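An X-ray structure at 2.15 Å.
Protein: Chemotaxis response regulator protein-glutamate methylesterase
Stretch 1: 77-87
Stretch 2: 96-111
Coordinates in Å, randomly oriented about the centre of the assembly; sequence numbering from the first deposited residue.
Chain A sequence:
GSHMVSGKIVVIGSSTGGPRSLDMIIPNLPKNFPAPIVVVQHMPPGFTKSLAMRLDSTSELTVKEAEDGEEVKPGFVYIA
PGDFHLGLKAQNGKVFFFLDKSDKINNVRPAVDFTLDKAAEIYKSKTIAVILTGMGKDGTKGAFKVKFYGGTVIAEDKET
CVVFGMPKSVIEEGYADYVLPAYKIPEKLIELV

Stretch 1, residues 77-87: VYIAPGDFHLG
Stretch 2 (96-111) FFFLDKSDKINNVRPA

A histidine that belongs to a β-strand can also organise the loop beyond its partner strand, and His 85 does so with both ring nitrogens. The His 85 side chain (chi1 -80°, chi2 -52°) donates from NE2 to Asp 103 O (2.9 Å), while its ND1 accepts from Ala 111 N (3.2 Å), fixing the proton on NE2. One face of the His 85 ring carries the aliphatic Arg 109 CG, 3.5 Å from the ring centroid; a cis peptide precedes Pro 110.

The scaffold is antiparallel: the axes of strands 85-87 and 96-100 approach to 4.7 Å, with 151° between their N-to-C directions. Phi/psi is -89/136 at His 85 and 73/-12 at Asp 83, in the preceding loop. His 85 N to Asp 100 O (2.7 Å) and Asp 100 N to His 85 O (2.9 Å) form one hydrogen-bonded pair; Gly 87 N to Phe 98 O (2.7 Å) and Phe 98 N to Gly 87 O (3.1 Å) form the next. Leu 86 (t,p) and Leu 99 (m,t), the non-hydrogen-bonded pair between them, share one sheet face, Leu 86 CD1 to Leu 99 CD2 3.9 Å.

Gly 87 lets the Phe 98 ring (chi1 71°, p) fold over Gly 87 CA, 3.7 Å from the centroid; a CB would clash with Phe 98 CZ. Phe 97 (m) turns its edge to the Tyr 78 face, centroids 4.8 Å apart. Over opposite faces of Phe 84 (m), Leu 99 CB makes a CH-pi contact and Lys 101 NZ a cation-pi contact, 4.1 and 4.2 Å from the ring centroid; Lys 101 NZ also donates to Asp 83 O (2.7 Å).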

ATOM      1  N   VAL A  77      -0.233   1.429 -10.501  1.00 21.03           N
ATOM      2  CA  VAL A  77       0.364   1.409  -9.177  1.00 19.51           C
ATOM      3  C   VAL A  77       0.517   2.892  -8.843  1.00 21.75           C
ATOM      4  O   VAL A  77       1.216   3.630  -9.544  1.00 22.51           O
ATOM      5  CB  VAL A  77       1.737   0.692  -9.179  1.00 19.70           C
ATOM      6  CG1 VAL A  77       2.359   0.719  -7.780  1.00 18.62           C
ATOM      7  CG2 VAL A  77       1.566  -0.750  -9.637  1.00 14.15           C
ATOM      8  N   TYR A  78      -0.216   3.341  -7.830  1.00 20.39           N
ATOM      9  CA  TYR A  78      -0.197   4.744  -7.433  1.00 19.38           C
ATOM     10  C   TYR A  78       0.654   5.021  -6.193  1.00 18.96           C
ATOM     11  O   TYR A  78       0.444   4.417  -5.145  1.00 19.60           O
ATOM     12  CB  TYR A  78      -1.623   5.232  -7.184  1.00 18.05           C
ATOM     13  CG  TYR A  78      -2.591   4.970  -8.319  1.00 21.22           C
ATOM     14  CD1 TYR A  78      -2.733   5.881  -9.366  1.00 20.31           C
ATOM     15  CD2 TYR A  78      -3.380   3.819  -8.334  1.00 21.04           C
ATOM     16  CE1 TYR A  78      -3.636   5.653 -10.401  1.00 23.19           C
ATOM     17  CE2 TYR A  78      -4.288   3.581  -9.363  1.00 22.22           C
ATOM     18  CZ  TYR A  78      -4.410   4.502 -10.392  1.00 22.58           C
ATOM     19  OH  TYR A  78      -5.302   4.278 -11.408  1.00 22.62           O
ATOM     20  N   ILE A  79       1.605   5.943  -6.324  1.00 16.95           N
ATOM     21  CA  ILE A  79       2.480   6.322  -5.220  1.00 18.58           C
ATOM     22  C   ILE A  79       1.881   7.569  -4.565  1.00 19.37           C
ATOM     23  O   ILE A  79       1.603   8.557  -5.249  1.00 19.28           O
ATOM     24  CB  ILE A  79       3.913   6.671  -5.716  1.00 19.16           C
ATOM     25  CG1 ILE A  79       4.506   5.527  -6.548  1.00 19.03           C
ATOM     26  CG2 ILE A  79       4.803   7.021  -4.548  1.00 18.60           C
ATOM     27  CD1 ILE A  79       4.477   4.157  -5.881  1.00 20.64           C
ATOM     28  N   ALA A  80       1.667   7.523  -3.253  1.00 17.95           N
ATOM     29  CA  ALA A  80       1.101   8.672  -2.548  1.00 18.50           C
ATOM     30  C   ALA A  80       2.067   9.864  -2.571  1.00 19.23           C
ATOM     31  O   ALA A  80       3.246   9.715  -2.267  1.00 17.94           O
ATOM     32  CB  ALA A  80       0.756   8.291  -1.110  1.00 16.81           C
ATOM     33  N   PRO A  81       1.589  11.049  -2.990  1.00 20.66           N
ATOM     34  CA  PRO A  81       2.432  12.248  -3.045  1.00 21.68           C
ATOM     35  C   PRO A  81       2.652  12.822  -1.643  1.00 24.01           C
ATOM     36  O   PRO A  81       1.879  12.536  -0.722  1.00 25.01           O
ATOM     37  CB  PRO A  81       1.610  13.194  -3.918  1.00 21.49           C
ATOM     38  CG  PRO A  81       0.212  12.854  -3.535  1.00 22.23           C
ATOM     39  CD  PRO A  81       0.242  11.336  -3.520  1.00 21.37           C
ATOM     40  N   GLY A  82       3.693  13.639  -1.489  1.00 24.24           N
ATOM     41  CA  GLY A  82       3.996  14.226  -0.193  1.00 25.35           C
ATOM     42  C   GLY A  82       3.065  15.341   0.256  1.00 26.52           C
ATOM     43  O   GLY A  82       2.250  15.832  -0.521  1.00 25.15           O
ATOM     44  N   ASP A  83       3.168  15.696   1.536  1.00 29.11           N
ATOM     45  CA  ASP A  83       2.377  16.761   2.159  1.00 31.49           C
ATOM     46  C   ASP A  83       0.899  16.467   2.429  1.00 31.12           C
ATOM     47  O   ASP A  83       0.241  17.227   3.143  1.00 29.31           O
ATOM     48  CB  ASP A  83       2.496  18.062   1.353  1.00 35.89           C
ATOM     49  CG  ASP A  83       3.920  18.592   1.298  1.00 40.32           C
ATOM     50  OD1 ASP A  83       4.555  18.692   2.372  1.00 42.30           O
ATOM     51  OD2 ASP A  83       4.393  18.913   0.183  1.00 40.49           O
ATOM     52  N   PHE A  84       0.378  15.378   1.870  1.00 30.10           N
ATOM     53  CA  PHE A  84      -1.034  15.027   2.056  1.00 29.19           C
ATOM     54  C   PHE A  84      -1.241  13.557   2.407  1.00 27.89           C
ATOM     55  O   PHE A  84      -0.411  12.707   2.086  1.00 26.12           O
ATOM     56  CB  PHE A  84      -1.837  15.270   0.766  1.00 31.35           C
ATOM     57  CG  PHE A  84      -1.804  16.685   0.256  1.00 34.41           C
ATOM     58  CD1 PHE A  84      -2.728  17.623   0.703  1.00 36.29           C
ATOM     59  CD2 PHE A  84      -0.900  17.058  -0.736  1.00 35.05           C
ATOM     60  CE1 PHE A  84      -2.756  18.914   0.161  1.00 38.25           C
ATOM     61  CE2 PHE A  84      -0.918  18.344  -1.281  1.00 35.82           C
ATOM     62  CZ  PHE A  84      -1.846  19.273  -0.833  1.00 36.34           C
ATOM     63  N   HIS A  85      -2.350  13.275   3.083  1.00 26.72           N
ATOM     64  CA  HIS A  85      -2.737  11.903   3.401  1.00 25.80           C
ATOM     65  C   HIS A  85      -3.545  11.537   2.161  1.00 25.55           C
ATOM     66  O   HIS A  85      -4.303  12.367   1.648  1.00 26.65           O
ATOM     67  CB  HIS A  85      -3.651  11.844   4.625  1.00 23.50           C
ATOM     68  CG  HIS A  85      -2.926  11.945   5.929  1.00 23.25           C
ATOM     69  ND1 HIS A  85      -1.854  11.144   6.248  1.00 23.21           N
ATOM     70  CD2 HIS A  85      -3.130  12.747   7.002  1.00 23.14           C
ATOM     71  CE1 HIS A  85      -1.425  11.446   7.461  1.00 23.58           C
ATOM     72  NE2 HIS A  85      -2.182  12.415   7.939  1.00 24.89           N
ATOM     73  N   LEU A  86      -3.331  10.338   1.633  1.00 23.66           N
ATOM     74  CA  LEU A  86      -4.045   9.901   0.442  1.00 22.67           C
ATOM     75  C   LEU A  86      -5.338   9.165   0.787  1.00 23.27           C
ATOM     76  O   LEU A  86      -5.312   8.040   1.293  1.00 23.46           O
ATOM     77  CB  LEU A  86      -3.144   9.011  -0.411  1.00 21.76           C
ATOM     78  CG  LEU A  86      -3.736   8.518  -1.731  1.00 22.18           C
ATOM     79  CD1 LEU A  86      -4.044   9.705  -2.636  1.00 21.28           C
ATOM     80  CD2 LEU A  86      -2.753   7.570  -2.406  1.00 20.58           C
ATOM     81  N   GLY A  87      -6.469   9.805   0.511  1.00 22.59           N
ATOM     82  CA  GLY A  87      -7.745   9.183   0.790  1.00 22.12           C
ATOM     83  C   GLY A  87      -8.350   8.536  -0.435  1.00 22.51           C
ATOM     84  O   GLY A  87      -7.842   8.690  -1.546  1.00 23.91           O
ATOM     85  N   PHE A  96     -12.299   7.058  -6.253  1.00 20.85           N
ATOM     86  CA  PHE A  96     -11.424   8.182  -6.566  1.00 22.20           C
ATOM     87  C   PHE A  96     -10.521   8.557  -5.394  1.00 22.63           C
ATOM     88  O   PHE A  96     -10.874   8.350  -4.233  1.00 23.80           O
ATOM     89  CB  PHE A  96     -12.269   9.412  -6.947  1.00 20.69           C
ATOM     90  CG  PHE A  96     -13.165   9.191  -8.137  1.00 21.38           C
ATOM     91  CD1 PHE A  96     -12.725   9.493  -9.423  1.00 20.92           C
ATOM     92  CD2 PHE A  96     -14.446   8.670  -7.974  1.00 21.91           C
ATOM     93  CE1 PHE A  96     -13.548   9.277 -10.535  1.00 21.55           C
ATOM     94  CE2 PHE A  96     -15.276   8.450  -9.082  1.00 23.59           C
ATOM     95  CZ  PHE A  96     -14.820   8.755 -10.366  1.00 21.16           C
ATOM     96  N   PHE A  97      -9.359   9.120  -5.710  1.00 22.22           N
ATOM     97  CA  PHE A  97      -8.413   9.565  -4.693  1.00 23.43           C
ATOM     98  C   PHE A  97      -8.761  10.982  -4.260  1.00 24.29           C
ATOM     99  O   PHE A  97      -9.405  11.731  -4.993  1.00 25.23           O
ATOM    100  CB  PHE A  97      -6.989   9.641  -5.261  1.00 22.76           C
ATOM    101  CG  PHE A  97      -6.357   8.313  -5.540  1.00 23.12           C
ATOM    102  CD1 PHE A  97      -6.119   7.410  -4.509  1.00 20.53           C
ATOM    103  CD2 PHE A  97      -5.951   7.985  -6.827  1.00 21.03           C
ATOM    104  CE1 PHE A  97      -5.484   6.197  -4.756  1.00 20.48           C
ATOM    105  CE2 PHE A  97      -5.315   6.777  -7.085  1.00 23.12           C
ATOM    106  CZ  PHE A  97      -5.080   5.879  -6.042  1.00 22.10           C
ATOM    107  N   PHE A  98      -8.324  11.345  -3.065  1.00 24.90           N
ATOM    108  CA  PHE A  98      -8.494  12.702  -2.577  1.00 26.69           C
ATOM    109  C   PHE A  98      -7.338  13.000  -1.641  1.00 27.68           C
ATOM    110  O   PHE A  98      -6.867  12.116  -0.921  1.00 27.48           O
ATOM    111  CB  PHE A  98      -9.874  12.971  -1.944  1.00 26.74           C
ATOM    112  CG  PHE A  98     -10.103  12.312  -0.609  1.00 26.97           C
ATOM    113  CD1 PHE A  98      -9.631  12.893   0.562  1.00 27.25           C
ATOM    114  CD2 PHE A  98     -10.873  11.155  -0.519  1.00 26.92           C
ATOM    115  CE1 PHE A  98      -9.927  12.336   1.807  1.00 27.62           C
ATOM    116  CE2 PHE A  98     -11.175  10.591   0.720  1.00 26.98           C
ATOM    117  CZ  PHE A  98     -10.702  11.185   1.884  1.00 27.32           C
ATOM    118  N   LEU A  99      -6.797  14.207  -1.763  1.00 28.66           N
ATOM    119  CA  LEU A  99      -5.677  14.624  -0.941  1.00 30.55           C
ATOM    120  C   LEU A  99      -6.180  15.340   0.300  1.00 32.73           C
ATOM    121  O   LEU A  99      -6.773  16.416   0.229  1.00 34.05           O
ATOM    122  CB  LEU A  99      -4.718  15.498  -1.754  1.00 29.80           C
ATOM    123  CG  LEU A  99      -4.086  14.782  -2.954  1.00 28.97           C
ATOM    124  CD1 LEU A  99      -3.154  15.717  -3.703  1.00 29.25           C
ATOM    125  CD2 LEU A  99      -3.331  13.546  -2.483  1.00 27.52           C
ATOM    126  N   ASP A 100      -5.971  14.694   1.437  1.00 34.69           N
ATOM    127  CA  ASP A 100      -6.410  15.205   2.721  1.00 37.93           C
ATOM    128  C   ASP A 100      -5.237  15.840   3.466  1.00 39.93           C
ATOM    129  O   ASP A 100      -4.128  15.303   3.466  1.00 39.42           O
ATOM    130  CB  ASP A 100      -7.011  14.044   3.520  1.00 38.03           C
ATOM    131  CG  ASP A 100      -7.545  14.466   4.864  1.00 38.31           C
ATOM    132  OD1 ASP A 100      -8.728  14.855   4.946  1.00 40.39           O
ATOM    133  OD2 ASP A 100      -6.777  14.385   5.839  1.00 38.25           O
ATOM    134  N   LYS A 101      -5.475  16.988   4.094  1.00 41.94           N
ATOM    135  CA  LYS A 101      -4.405  17.660   4.823  1.00 43.94           C
ATOM    136  C   LYS A 101      -4.609  17.723   6.329  1.00 43.38           C
ATOM    137  O   LYS A 101      -4.245  18.710   6.970  1.00 43.04           O
ATOM    138  CB  LYS A 101      -4.142  19.059   4.255  1.00 46.39           C
ATOM    139  CG  LYS A 101      -2.692  19.243   3.821  1.00 50.09           C
ATOM    140  CD  LYS A 101      -2.385  20.675   3.411  1.00 52.96           C
ATOM    141  CE  LYS A 101      -1.162  20.745   2.504  1.00 54.03           C
ATOM    142  NZ  LYS A 101      -0.034  19.931   3.025  1.00 54.04           N
ATOM    143  N   SER A 102      -5.176  16.661   6.897  1.00 42.95           N
ATOM    144  CA  SER A 102      -5.384  16.611   8.338  1.00 44.12           C
ATOM    145  C   SER A 102      -4.037  16.361   9.023  1.00 44.36           C
ATOM    146  O   SER A 102      -3.030  16.130   8.352  1.00 43.71           O
ATOM    147  CB  SER A 102      -6.407  15.534   8.718  1.00 44.09           C
ATOM    148  OG  SER A 102      -5.965  14.237   8.362  1.00 45.27           O
ATOM    149  N   ASP A 103      -4.031  16.402  10.351  1.00 46.10           N
ATOM    150  CA  ASP A 103      -2.816  16.213  11.144  1.00 47.74           C
ATOM    151  C   ASP A 103      -1.991  14.976  10.811  1.00 48.17           C
ATOM    152  O   ASP A 103      -2.517  13.977  10.331  1.00 48.29           O
ATOM    153  CB  ASP A 103      -3.156  16.193  12.637  1.00 49.02           C
ATOM    154  CG  ASP A 103      -3.595  17.546  13.163  1.00 49.86           C
ATOM    155  OD1 ASP A 103      -3.472  18.554  12.432  1.00 51.04           O
ATOM    156  OD2 ASP A 103      -4.055  17.604  14.323  1.00 50.81           O
ATOM    157  N   LYS A 104      -0.697  15.059  11.095  1.00 48.94           N
ATOM    158  CA  LYS A 104       0.216  13.958  10.861  1.00 50.64           C
ATOM    159  C   LYS A 104      -0.136  12.805  11.807  1.00 52.44           C
ATOM    160  O   LYS A 104      -0.516  13.033  12.957  1.00 52.93           O
ATOM    161  CB  LYS A 104       1.664  14.421  11.083  1.00 49.67           C
ATOM    162  CG  LYS A 104       2.168  15.405  10.029  1.00 49.85           C
ATOM    163  CD  LYS A 104       3.598  15.849  10.307  1.00 49.12           C
ATOM    164  CE  LYS A 104       4.054  16.834   9.246  1.00 50.11           C
ATOM    165  NZ  LYS A 104       5.408  17.381   9.526  1.00 52.18           N
ATOM    166  N   ILE A 105      -0.100  11.580  11.293  1.00 54.02           N
ATOM    167  CA  ILE A 105      -0.383  10.397  12.081  1.00 55.82           C
ATOM    168  C   ILE A 105       1.027   9.850  12.265  1.00 57.63           C
ATOM    169  O   ILE A 105       1.527   9.137  11.389  1.00 58.70           O
ATOM    170  CB  ILE A 105      -1.287   9.438  11.284  1.00 55.28           C
ATOM    171  CG1 ILE A 105      -2.643  10.097  11.026  1.00 55.29           C
ATOM    172  CG2 ILE A 105      -1.445   8.116  12.012  1.00 55.92           C
ATOM    173  CD1 ILE A 105      -3.545   9.320  10.054  1.00 54.93           C
ATOM    174  N   ASN A 106       1.588  10.135  13.448  1.00 58.71           N
ATOM    175  CA  ASN A 106       2.964   9.838  13.885  1.00 58.54           C
ATOM    176  C   ASN A 106       3.488  11.223  13.545  1.00 56.98           C
ATOM    177  O   ASN A 106       2.818  12.213  13.838  1.00 58.99           O
ATOM    178  CB  ASN A 106       3.702   8.807  12.997  1.00 61.31           C
ATOM    179  CG  ASN A 106       3.013   7.466  12.934  1.00 64.44           C
ATOM    180  OD1 ASN A 106       2.196   7.129  13.795  1.00 66.59           O
ATOM    181  ND2 ASN A 106       3.295   6.715  11.878  1.00 65.64           N
ATOM    182  N   ASN A 107       4.696  11.325  13.002  1.00 54.06           N
ATOM    183  CA  ASN A 107       5.187  12.627  12.552  1.00 50.44           C
ATOM    184  C   ASN A 107       5.307  12.338  11.061  1.00 45.29           C
ATOM    185  O   ASN A 107       6.279  12.708  10.399  1.00 44.99           O
ATOM    186  CB  ASN A 107       6.548  12.978  13.164  1.00 54.22           C
ATOM    187  CG  ASN A 107       6.986  14.392  12.802  1.00 57.17           C
ATOM    188  OD1 ASN A 107       6.240  15.357  13.000  1.00 59.15           O
ATOM    189  ND2 ASN A 107       8.188  14.520  12.239  1.00 58.63           N
ATOM    190  N   VAL A 108       4.295  11.630  10.562  1.00 39.86           N
ATOM    191  CA  VAL A 108       4.232  11.188   9.177  1.00 34.59           C
ATOM    192  C   VAL A 108       2.939  11.542   8.451  1.00 31.39           C
ATOM    193  O   VAL A 108       1.846  11.432   9.005  1.00 30.10           O
ATOM    194  CB  VAL A 108       4.438   9.649   9.117  1.00 34.70           C
ATOM    195  CG1 VAL A 108       4.077   9.098   7.757  1.00 33.44           C
ATOM    196  CG2 VAL A 108       5.884   9.294   9.458  1.00 35.15           C
ATOM    197  N   ARG A 109       3.098  11.938   7.191  1.00 28.39           N
ATOM    198  CA  ARG A 109       1.998  12.291   6.299  1.00 26.51           C
ATOM    199  C   ARG A 109       2.575  12.340   4.885  1.00 24.24           C
ATOM    200  O   ARG A 109       3.462  13.141   4.603  1.00 21.61           O
ATOM    201  CB  ARG A 109       1.391  13.651   6.674  1.00 28.88           C
ATOM    202  CG  ARG A 109       0.226  14.077   5.786  1.00 32.35           C
ATOM    203  CD  ARG A 109      -0.368  15.405   6.222  1.00 33.67           C
ATOM    204  NE  ARG A 109       0.583  16.506   6.086  1.00 37.14           N
ATOM    205  CZ  ARG A 109       0.461  17.679   6.699  1.00 39.46           C
ATOM    206  NH1 ARG A 109      -0.576  17.909   7.495  1.00 40.04           N
ATOM    207  NH2 ARG A 109       1.386  18.618   6.535  1.00 40.15           N
ATOM    208  N   PRO A 110       2.075  11.485   3.974  1.00 22.83           N
ATOM    209  CA  PRO A 110       1.015  10.491   4.181  1.00 21.54           C
ATOM    210  C   PRO A 110       1.372   9.327   5.107  1.00 21.67           C
ATOM    211  O   PRO A 110       2.527   8.915   5.193  1.00 20.29           O
ATOM    212  CB  PRO A 110       0.752   9.983   2.764  1.00 20.84           C
ATOM    213  CG  PRO A 110       2.120  10.055   2.138  1.00 21.03           C
ATOM    214  CD  PRO A 110       2.585  11.422   2.592  1.00 21.73           C
ATOM    215  N   ALA A 111       0.361   8.834   5.813  1.00 21.80           N
ATOM    216  CA  ALA A 111       0.495   7.688   6.713  1.00 21.25           C
ATOM    217  C   ALA A 111      -0.341   6.597   6.064  1.00 20.75           C
ATOM    218  O   ALA A 111      -1.468   6.859   5.644  1.00 20.20           O
ATOM    219  CB  ALA A 111      -0.077   8.016   8.081  1.00 20.15           C
TER
HETATM  220  O   HOH W   1       5.248  14.122   2.934  1.00 31.83           O
HETATM  221  O   HOH W   2      -2.108   8.226   3.462  1.00 21.72           O